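Local coordinates for uncharacterized protein Dfer_1899 (Dyadobacter fermentans, PDB 5HX0) that is of unknown function but has the beta-propeller fold of BNR-repeat, sialidase-like proteins, and may act on or bind carbohydrate, at residues P188-P193 with G201-A206. Sequence-based numbering, arbitrary orientation.
Sequences PPHIEP and GEKLPA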
ATOM      1  N   PRO A 188      -6.931 -14.793 -11.495  1.00 16.36           N
ATOM      2  CA  PRO A 188      -7.309 -15.467 -12.734  1.00 19.53           C
ATOM      3  C   PRO A 188      -6.730 -16.868 -12.766  1.00 16.89           C
ATOM      4  O   PRO A 188      -5.753 -17.160 -12.057  1.00 13.20           O
ATOM      5  CB  PRO A 188      -6.691 -14.583 -13.825  1.00 13.30           C
ATOM      6  CG  PRO A 188      -6.640 -13.215 -13.208  1.00 10.72           C
ATOM      7  CD  PRO A 188      -6.308 -13.475 -11.748  1.00  9.19           C
ATOM      8  N   PRO A 189      -7.296 -17.763 -13.566  1.00 20.31           N
ATOM      9  CA  PRO A 189      -6.700 -19.093 -13.691  1.00 17.74           C
ATOM     10  C   PRO A 189      -5.318 -18.997 -14.313  1.00 20.93           C
ATOM     11  O   PRO A 189      -5.011 -18.077 -15.078  1.00 17.80           O
ATOM     12  CB  PRO A 189      -7.676 -19.836 -14.610  1.00 19.05           C
ATOM     13  CG  PRO A 189      -8.324 -18.742 -15.426  1.00 18.50           C
ATOM     14  CD  PRO A 189      -8.444 -17.579 -14.478  1.00 17.59           C
ATOM     15  N   HIS A 190      -4.474 -19.955 -13.965  1.00 18.58           N
ATOM     16  CA  HIS A 190      -3.316 -20.230 -14.801  1.00 21.28           C
ATOM     17  C   HIS A 190      -3.794 -20.936 -16.067  1.00 22.42           C
ATOM     18  O   HIS A 190      -4.604 -21.858 -15.992  1.00 21.90           O
ATOM     19  CB  HIS A 190      -2.312 -21.104 -14.052  1.00 21.87           C
ATOM     20  CG  HIS A 190      -1.271 -21.697 -14.942  1.00 22.94           C
ATOM     21  ND1 HIS A 190      -1.371 -22.971 -15.456  1.00 21.53           N
ATOM     22  CD2 HIS A 190      -0.133 -21.171 -15.452  1.00 18.76           C
ATOM     23  CE1 HIS A 190      -0.327 -23.214 -16.228  1.00 23.20           C
ATOM     24  NE2 HIS A 190       0.441 -22.140 -16.240  1.00 22.90           N
ATOM     25  N   ILE A 191      -3.323 -20.504 -17.227  1.00 19.38           N
ATOM     26  CA  ILE A 191      -3.740 -21.135 -18.476  1.00 22.72           C
ATOM     27  C   ILE A 191      -2.594 -21.986 -19.011  1.00 22.45           C
ATOM     28  O   ILE A 191      -1.411 -21.677 -18.816  1.00 20.99           O
ATOM     29  CB  ILE A 191      -4.231 -20.114 -19.527  1.00 21.18           C
ATOM     30  CG1 ILE A 191      -3.176 -19.042 -19.796  1.00 17.92           C
ATOM     31  CG2 ILE A 191      -5.545 -19.473 -19.048  1.00 20.51           C
ATOM     32  CD1 ILE A 191      -3.413 -18.268 -21.099  1.00 21.31           C
ATOM     33  N   GLU A 192      -2.966 -23.087 -19.669  1.00 24.75           N
ATOM     34  CA  GLU A 192      -1.998 -24.101 -20.087  1.00 32.22           C
ATOM     35  C   GLU A 192      -0.801 -23.559 -20.862  1.00 24.75           C
ATOM     36  O   GLU A 192       0.317 -24.035 -20.619  1.00 26.19           O
ATOM     37  CB  GLU A 192      -2.726 -25.182 -20.906  1.00 47.99           C
ATOM     38  CG  GLU A 192      -1.875 -26.396 -21.270  1.00 68.02           C
ATOM     39  CD  GLU A 192      -2.621 -27.399 -22.147  1.00 87.38           C
ATOM     40  OE1 GLU A 192      -3.758 -27.094 -22.577  1.00 93.75           O
ATOM     41  OE2 GLU A 192      -2.070 -28.494 -22.404  1.00 91.67           O
ATOM     42  N   PRO A 193      -0.937 -22.602 -21.784  1.00 24.43           N
ATOM     43  CA  PRO A 193       0.257 -22.124 -22.508  1.00 24.29           C
ATOM     44  C   PRO A 193       1.303 -21.451 -21.635  1.00 23.02           C
ATOM     45  O   PRO A 193       2.471 -21.405 -22.033  1.00 24.48           O
ATOM     46  CB  PRO A 193      -0.327 -21.136 -23.527  1.00 26.29           C
ATOM     47  CG  PRO A 193      -1.727 -21.626 -23.739  1.00 29.05           C
ATOM     48  CD  PRO A 193      -2.178 -22.079 -22.386  1.00 20.88           C
ATOM     49  N   GLY A 201       5.682 -19.604  -5.865  1.00 20.74           N
ATOM     50  CA  GLY A 201       5.622 -20.997  -6.260  1.00 21.27           C
ATOM     51  C   GLY A 201       4.311 -21.476  -6.840  1.00 28.89           C
ATOM     52  O   GLY A 201       4.162 -22.683  -7.056  1.00 27.79           O
ATOM     53  N   GLU A 202       3.357 -20.588  -7.095  1.00 23.01           N
ATOM     54  CA  GLU A 202       2.094 -20.993  -7.693  1.00 19.34           C
ATOM     55  C   GLU A 202       2.223 -20.965  -9.211  1.00 25.64           C
ATOM     56  O   GLU A 202       3.052 -20.240  -9.764  1.00 22.30           O
ATOM     57  CB  GLU A 202       0.965 -20.058  -7.253  1.00 28.01           C
ATOM     58  CG  GLU A 202       0.904 -19.808  -5.751  1.00 45.39           C
ATOM     59  CD  GLU A 202       0.041 -20.828  -5.025  1.00 64.39           C
ATOM     60  OE1 GLU A 202      -1.027 -21.194  -5.565  1.00 67.97           O
ATOM     61  OE2 GLU A 202       0.434 -21.268  -3.918  1.00 71.03           O
ATOM     62  N   LYS A 203       1.387 -21.749  -9.890  1.00 19.61           N
ATOM     63  CA  LYS A 203       1.300 -21.590 -11.337  1.00 22.87           C
ATOM     64  C   LYS A 203       0.772 -20.194 -11.647  1.00 22.66           C
ATOM     65  O   LYS A 203      -0.171 -19.717 -11.009  1.00 21.06           O
ATOM     66  CB  LYS A 203       0.403 -22.660 -11.953  1.00 25.43           C
ATOM     67  CG  LYS A 203       1.024 -24.077 -11.880  1.00 33.08           C
ATOM     68  CD  LYS A 203       0.384 -25.032 -12.885  1.00 49.21           C
ATOM     69  CE  LYS A 203      -1.084 -25.277 -12.569  1.00 58.79           C
ATOM     70  NZ  LYS A 203      -1.267 -26.122 -11.356  1.00 66.45           N
ATOM     71  N   LEU A 204       1.392 -19.533 -12.615  1.00 17.92           N
ATOM     72  CA  LEU A 204       1.182 -18.084 -12.775  1.00 19.03           C
ATOM     73  C   LEU A 204      -0.237 -17.754 -13.233  1.00 14.87           C
ATOM     74  O   LEU A 204      -0.639 -18.169 -14.328  1.00 15.20           O
ATOM     75  CB  LEU A 204       2.194 -17.509 -13.763  1.00 18.37           C
ATOM     76  CG  LEU A 204       2.272 -15.976 -13.778  1.00 16.15           C
ATOM     77  CD1 LEU A 204       3.527 -15.506 -13.078  1.00 17.14           C
ATOM     78  CD2 LEU A 204       2.197 -15.422 -15.212  1.00 18.24           C
ATOM     79  N   PRO A 205      -1.007 -16.981 -12.463  1.00 16.95           N
ATOM     80  CA  PRO A 205      -2.318 -16.516 -12.947  1.00 15.08           C
ATOM     81  C   PRO A 205      -2.180 -15.640 -14.187  1.00 16.69           C
ATOM     82  O   PRO A 205      -1.278 -14.805 -14.282  1.00 14.33           O
ATOM     83  CB  PRO A 205      -2.861 -15.705 -11.763  1.00 14.03           C
ATOM     84  CG  PRO A 205      -2.049 -16.163 -10.552  1.00 17.36           C
ATOM     85  CD  PRO A 205      -0.692 -16.454 -11.122  1.00 16.19           C
ATOM     86  N   ALA A 206      -3.118 -15.802 -15.121  1.00 15.26           N
ATOM     87  CA  ALA A 206      -3.109 -14.978 -16.329  1.00 15.76           C
ATOM     88  C   ALA A 206      -3.324 -13.490 -15.997  1.00 16.17           C
ATOM     89  O   ALA A 206      -3.783 -13.121 -14.920  1.00 14.91           O
ATOM     90  CB  ALA A 206      -4.185 -15.462 -17.305  1.00 12.68           C
TER
HETATM   91  O   HOH W   1      -1.607 -18.089 -16.836  1.00 16.35           O
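Two runs of one long loop, 188-193 and 201-206, meet in the connection from strand 183-186 to strand 213-214, which links two blades of the sialidase-like beta-propeller. Neither run is helix or strand. One direct backbone hydrogen bond joins them, from Ala206 N to Pro189 O (3.0 Å, nearly straight at 166°). A water adds a second link. It accepts from Ile191 N and donates to Leu204 O, at 2.7 Å from that oxygen. Leu204 O also lies in the plane of the His190 ring, at its edge, 3.2 Å from CD2. His190 CG is anti to the backbone N (chi1 166°), and the ring lies across the Lys203 side chain. Lys203 CB sits over one face, offset toward the rim near CG, 3.9 Å from the ring centroid, in a CH-pi contact. Lys203 CD and CE pass near His190 ND1, and the chain bends at chi3 and chi4. His190 NE2 hydrogen-bonds Glu194 O, which helps fix the ring. At the other end are two carbon-oxygen contacts, Pro188 CG to Ala206 O and Pro205 CB to Pro188 O, both 3.3 Å. Ile191 and Ala206 both pack on Val224 of strand 220-229. Pro188, Pro189 and Pro205 restrict phi and have no backbone N-H. The polar links therefore rest on Ala206 N and, through water, Ile191 N.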